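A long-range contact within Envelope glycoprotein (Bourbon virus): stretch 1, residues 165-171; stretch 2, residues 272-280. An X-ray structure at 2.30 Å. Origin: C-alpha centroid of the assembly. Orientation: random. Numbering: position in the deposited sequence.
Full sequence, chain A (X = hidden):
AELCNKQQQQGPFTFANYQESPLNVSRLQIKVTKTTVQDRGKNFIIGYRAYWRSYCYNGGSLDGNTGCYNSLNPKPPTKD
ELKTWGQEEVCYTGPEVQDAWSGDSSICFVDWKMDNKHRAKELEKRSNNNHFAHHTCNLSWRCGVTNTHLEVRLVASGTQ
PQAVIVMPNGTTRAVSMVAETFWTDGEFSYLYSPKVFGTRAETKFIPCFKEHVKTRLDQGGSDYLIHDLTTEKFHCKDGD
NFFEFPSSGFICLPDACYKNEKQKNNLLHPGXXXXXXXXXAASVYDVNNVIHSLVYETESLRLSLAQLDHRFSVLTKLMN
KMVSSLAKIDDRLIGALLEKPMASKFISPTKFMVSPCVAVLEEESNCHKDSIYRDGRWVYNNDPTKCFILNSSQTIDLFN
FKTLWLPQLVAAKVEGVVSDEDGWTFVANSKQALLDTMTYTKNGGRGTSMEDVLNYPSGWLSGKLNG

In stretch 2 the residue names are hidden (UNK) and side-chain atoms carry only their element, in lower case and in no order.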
ATOM      1  N   ILE A 165      23.520  -4.274  -2.518  1.00 25.27           N
ATOM      2  CA  ILE A 165      22.505  -5.057  -1.828  1.00 21.04           C
ATOM      3  C   ILE A 165      22.037  -4.253  -0.627  1.00 26.57           C
ATOM      4  O   ILE A 165      22.858  -3.743   0.147  1.00 27.53           O
ATOM      5  CB  ILE A 165      23.043  -6.430  -1.396  1.00 25.80           C
ATOM      6  CG1 ILE A 165      23.710  -7.133  -2.577  1.00 28.41           C
ATOM      7  CG2 ILE A 165      21.911  -7.285  -0.835  1.00 22.64           C
ATOM      8  CD1 ILE A 165      24.714  -8.190  -2.177  1.00 23.59           C
ATOM      9  N   VAL A 166      20.722  -4.125  -0.476  1.00 32.29           N
ATOM     10  CA  VAL A 166      20.125  -3.370   0.617  1.00 29.19           C
ATOM     11  C   VAL A 166      19.758  -4.339   1.730  1.00 28.39           C
ATOM     12  O   VAL A 166      19.078  -5.347   1.495  1.00 24.64           O
ATOM     13  CB  VAL A 166      18.898  -2.570   0.139  1.00 31.68           C
ATOM     14  CG1 VAL A 166      19.338  -1.427  -0.757  1.00 27.47           C
ATOM     15  CG2 VAL A 166      17.927  -3.465  -0.610  1.00 32.53           C
ATOM     16  N   MET A 167      20.230  -4.051   2.934  1.00 30.44           N
ATOM     17  CA  MET A 167      19.899  -4.861   4.090  1.00 30.40           C
ATOM     18  C   MET A 167      18.567  -4.411   4.678  1.00 28.60           C
ATOM     19  O   MET A 167      18.144  -3.270   4.479  1.00 29.11           O
ATOM     20  CB  MET A 167      21.004  -4.762   5.137  1.00 29.95           C
ATOM     21  CG  MET A 167      22.388  -5.128   4.623  1.00 34.07           C
ATOM     22  SD  MET A 167      22.540  -6.891   4.274  1.00 51.83           S
ATOM     23  CE  MET A 167      23.025  -6.869   2.557  1.00 32.02           C
ATOM     24  N   PRO A 168      17.869  -5.301   5.385  1.00 18.13           N
ATOM     25  CA  PRO A 168      16.608  -4.888   6.020  1.00 22.66           C
ATOM     26  C   PRO A 168      16.771  -3.753   7.020  1.00 20.74           C
ATOM     27  O   PRO A 168      15.808  -3.016   7.261  1.00 19.92           O
ATOM     28  CB  PRO A 168      16.119  -6.179   6.691  1.00 21.03           C
ATOM     29  CG  PRO A 168      16.704  -7.269   5.852  1.00 20.83           C
ATOM     30  CD  PRO A 168      18.054  -6.763   5.416  1.00 17.12           C
ATOM     31  N   ASN A 169      17.956  -3.577   7.604  1.00 30.59           N
ATOM     32  CA  ASN A 169      18.165  -2.479   8.540  1.00 29.15           C
ATOM     33  C   ASN A 169      18.426  -1.147   7.849  1.00 32.44           C
ATOM     34  O   ASN A 169      18.530  -0.125   8.535  1.00 34.41           O
ATOM     35  CB  ASN A 169      19.325  -2.796   9.488  1.00 29.34           C
ATOM     36  CG  ASN A 169      20.644  -2.979   8.765  1.00 33.58           C
ATOM     37  OD1 ASN A 169      20.735  -2.794   7.554  1.00 32.53           O
ATOM     38  ND2 ASN A 169      21.680  -3.344   9.514  1.00 32.48           N
ATOM     39  N   GLY A 170      18.535  -1.134   6.521  1.00 31.05           N
ATOM     40  CA  GLY A 170      18.822   0.064   5.767  1.00 21.67           C
ATOM     41  C   GLY A 170      20.246   0.161   5.266  1.00 26.25           C
ATOM     42  O   GLY A 170      20.508   0.927   4.332  1.00 26.79           O
ATOM     43  N   THR A 171      21.164  -0.596   5.859  1.00 32.42           N
ATOM     44  CA  THR A 171      22.558  -0.571   5.444  1.00 29.60           C
ATOM     45  C   THR A 171      22.707  -1.152   4.039  1.00 27.54           C
ATOM     46  O   THR A 171      21.972  -2.055   3.632  1.00 32.22           O
ATOM     47  CB  THR A 171      23.413  -1.340   6.460  1.00 31.04           C
ATOM     48  OG1 THR A 171      23.696  -0.491   7.579  1.00 33.02           O
ATOM     49  CG2 THR A 171      24.729  -1.820   5.859  1.00 34.15           C
ATOM     50  N   UNK A 272      18.136  10.778  -6.097  1.00 24.35           N
ATOM     51  CA  UNK A 272      18.234   9.514  -5.386  1.00 21.61           C
ATOM     52  C   UNK A 272      16.884   9.136  -4.796  1.00 20.57           C
ATOM     53  O   UNK A 272      16.204   9.977  -4.199  1.00 23.49           O
ATOM     54  s   UNK A 272      20.938   7.628  -5.168  1.00 46.36           S
ATOM     55  c   UNK A 272      19.283   9.597  -4.278  1.00 26.20           C
ATOM     56  c   UNK A 272      19.960   6.288  -5.782  1.00 24.48           C
ATOM     57  c   UNK A 272      19.852   8.256  -3.884  1.00 29.53           C
ATOM     58  N   UNK A 273      16.504   7.874  -4.961  1.00 18.53           N
ATOM     59  CA  UNK A 273      15.337   7.360  -4.266  1.00 18.11           C
ATOM     60  C   UNK A 273      15.648   7.190  -2.786  1.00 21.50           C
ATOM     61  O   UNK A 273      16.786   6.914  -2.393  1.00 18.00           O
ATOM     62  c   UNK A 273      14.899   6.025  -4.866  1.00 17.21           C
ATOM     63  c   UNK A 273      15.312   3.334  -2.987  1.00 18.41           C
ATOM     64  c   UNK A 273      16.091   3.844  -4.030  1.00 16.00           C
ATOM     65  n   UNK A 273      17.839   3.854  -5.430  1.00 13.95           N
ATOM     66  c   UNK A 273      17.675   1.987  -3.768  1.00 19.28           C
ATOM     67  c   UNK A 273      17.265   3.158  -4.399  1.00 15.74           C
ATOM     68  c   UNK A 273      17.057   4.947  -5.714  1.00 17.79           C
ATOM     69  c   UNK A 273      16.892   1.511  -2.752  1.00 18.72           C
ATOM     70  c   UNK A 273      15.984   4.990  -4.881  1.00 16.35           C
ATOM     71  c   UNK A 273      15.723   2.170  -2.361  1.00 18.85           C
ATOM     72  N   UNK A 274      14.624   7.363  -1.957  1.00 24.22           N
ATOM     73  CA  UNK A 274      14.792   7.173  -0.524  1.00 24.70           C
ATOM     74  C   UNK A 274      14.738   5.685  -0.205  1.00 23.51           C
ATOM     75  O   UNK A 274      13.780   4.996  -0.569  1.00 23.22           O
ATOM     76  c   UNK A 274      14.024   9.418   0.353  1.00 34.85           C
ATOM     77  o   UNK A 274      13.198  10.259  -0.004  1.00 44.85           O
ATOM     78  c   UNK A 274      13.721   7.936   0.252  1.00 26.90           C
ATOM     79  n   UNK A 274      15.218   9.746   0.834  1.00 34.72           N
ATOM     80  N   UNK A 275      15.784   5.193   0.462  1.00 26.35           N
ATOM     81  CA  UNK A 275      15.883   3.767   0.762  1.00 26.22           C
ATOM     82  C   UNK A 275      14.751   3.322   1.678  1.00 24.36           C
ATOM     83  O   UNK A 275      14.252   2.198   1.558  1.00 24.86           O
ATOM     84  c   UNK A 275      17.271   3.456   1.361  1.00 28.91           C
ATOM     85  c   UNK A 275      17.332   2.027   1.907  1.00 32.29           C
ATOM     86  c   UNK A 275      17.622   4.456   2.451  1.00 37.79           C
ATOM     87  c   UNK A 275      17.196   0.963   0.846  1.00 33.34           C
ATOM     88  N   UNK A 276      14.303   4.199   2.579  1.00 19.46           N
ATOM     89  CA  UNK A 276      13.280   3.809   3.545  1.00 21.03           C
ATOM     90  C   UNK A 276      11.956   3.470   2.872  1.00 20.82           C
ATOM     91  O   UNK A 276      11.155   2.711   3.430  1.00 21.19           O
ATOM     92  o   UNK A 276      12.801   6.157   3.932  1.00 30.67           O
ATOM     93  c   UNK A 276      13.079   4.923   4.571  1.00 21.99           C
ATOM     94  N   UNK A 277      11.702   4.023   1.686  1.00 22.58           N
ATOM     95  CA  UNK A 277      10.448   3.749   0.995  1.00 16.71           C
ATOM     96  C   UNK A 277      10.343   2.296   0.552  1.00 19.42           C
ATOM     97  O   UNK A 277       9.228   1.786   0.391  1.00 19.95           O
ATOM     98  o   UNK A 277       9.916   8.251  -0.779  1.00 20.39           O
ATOM     99  c   UNK A 277      10.300   4.693  -0.199  1.00 19.20           C
ATOM    100  c   UNK A 277       9.705   7.037  -0.979  1.00 18.19           C
ATOM    101  o   UNK A 277       9.403   6.575  -2.097  1.00 19.02           O
ATOM    102  c   UNK A 277       9.822   6.085   0.196  1.00 18.46           C
ATOM    103  N   UNK A 278      11.474   1.618   0.367  1.00 23.06           N
ATOM    104  CA  UNK A 278      11.478   0.209   0.005  1.00 20.20           C
ATOM    105  C   UNK A 278      11.554  -0.718   1.213  1.00 23.85           C
ATOM    106  O   UNK A 278      11.340  -1.926   1.057  1.00 22.17           O
ATOM    107  c   UNK A 278      12.082  -1.184  -3.877  1.00 23.61           C
ATOM    108  n   UNK A 278      10.985  -1.954  -4.538  1.00 22.85           N
ATOM    109  c   UNK A 278      11.554   0.072  -3.198  1.00 22.33           C
ATOM    110  c   UNK A 278      12.646  -0.087  -0.939  1.00 20.46           C
ATOM    111  c   UNK A 278      12.586   0.673  -2.256  1.00 25.65           C
ATOM    112  N   UNK A 279      11.854  -0.187   2.401  1.00 13.80           N
ATOM    113  CA  UNK A 279      11.873  -0.977   3.628  1.00 12.54           C
ATOM    114  C   UNK A 279      10.536  -0.924   4.355  1.00 13.98           C
ATOM    115  O   UNK A 279      10.009  -1.958   4.777  1.00 13.00           O
ATOM    116  c   UNK A 279      14.425  -0.376   4.102  1.00 13.46           C
ATOM    117  c   UNK A 279      12.977  -0.484   4.569  1.00  9.09           C
ATOM    118  c   UNK A 279      15.265   0.213   5.226  1.00 14.27           C
ATOM    119  c   UNK A 279      14.977  -1.721   3.670  1.00 10.97           C
ATOM    120  N   UNK A 280       9.984   0.275   4.508  1.00 19.95           N
ATOM    121  CA  UNK A 280       8.791   0.486   5.310  1.00 18.56           C
ATOM    122  C   UNK A 280       7.538   0.296   4.467  1.00 21.14           C
ATOM    123  O   UNK A 280       7.471   0.732   3.315  1.00 17.10           O
ATOM    124  c   UNK A 280      11.340   3.271   8.119  1.00 18.48           C
ATOM    125  n   UNK A 280      11.666   1.994   8.222  1.00 19.52           N
ATOM    126  c   UNK A 280       9.946   2.115   6.864  1.00 16.44           C
ATOM    127  c   UNK A 280       8.804   1.884   5.925  1.00 18.72           C
ATOM    128  n   UNK A 280      10.304   3.371   7.305  1.00 15.84           N
ATOM    129  c   UNK A 280      10.810   1.252   7.447  1.00 17.79           C
TER

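Position 272 carries two carbons, a sulfur and a terminal carbon, unbranched; this thioether is Met-272. Its side chain is out of reach of stretch 1 and makes no contact.

Position 273 has one carbon leading to fused five- and six-membered rings that hold eight carbons and one nitrogen, and a carbon of the six-membered ring approaches CG1 of Val-166 with its edge. This is the indole of Trp-273. Its CA-to-CB bond points sideways, yet the ring end comes nearer: CH2 of Trp-273 lies 4.3 Å from CG1 of Val-166, which sits at the ring edge, near its plane. The indole NE1 is hydrogen-bonded elsewhere in the structure.

Position 274 shows two carbons, the second bearing one oxygen and one nitrogen. That amide identifies Asn-274, whose side chain is out of reach; its backbone O accepts a hydrogen bond from N of position 277 at 3.2 Å.

At position 275, four carbons fork at the first, one arm being two carbons long, and the end of that arm reaches CG1 of Val-166: Ile-275. The CA-to-CB bond points toward stretch 1, and the side chain (chi1 t, chi2 p) brings CD1 of Ile-275 to 3.6 Å from CG1 of Val-166 and CG1 of Ile-275 to 4.1 Å from O of Gly-170.

Position 276 has one carbon and one oxygen, hence Ser-276, whose CA-to-CB bond points sideways, without contact. Position 277 has three carbons, the third carrying two oxygens; this carboxylate is Glu-277, out of reach of stretch 1.

Position 278 has four carbons in a row ending in nitrogen, so it is Lys-278. Its CA-to-CB bond points toward stretch 1, but three successive m rotamers lead the end away, and NZ bonds elsewhere in the structure.

Position 279 again has four carbons, now forked at the second, and its two terminal carbons pack on the backbone of residues 167 to 170: Leu-279. CD2 of Leu-279 lies 3.6 Å from O of Met-167, and CD1 of Leu-279 lies 3.6 Å from CA of Gly-170.

Position 280 has one carbon and a five-membered ring of three carbons and two nitrogens, the imidazole of His-280, which makes no contact.

The contact works by packing: no hydrogen bond crosses it, and it buries 233 Å² over both sides. Leu-279 contributes the largest share, lying against the type I turn from Met-167 to Gly-170, which is closed by N of Gly-170 bonding O of Met-167 at 3.0 Å. Gly-170 has phi 104°, where a CB would jam against the preceding carbonyl O; an ideal CB would also lie 3.7 Å from CD1 of Leu-279. Beside the turn, Val-166 meets Ile-275 and Trp-273 in an apolar cluster.

Stretch 2, residues 272-280: MWNISEKLH
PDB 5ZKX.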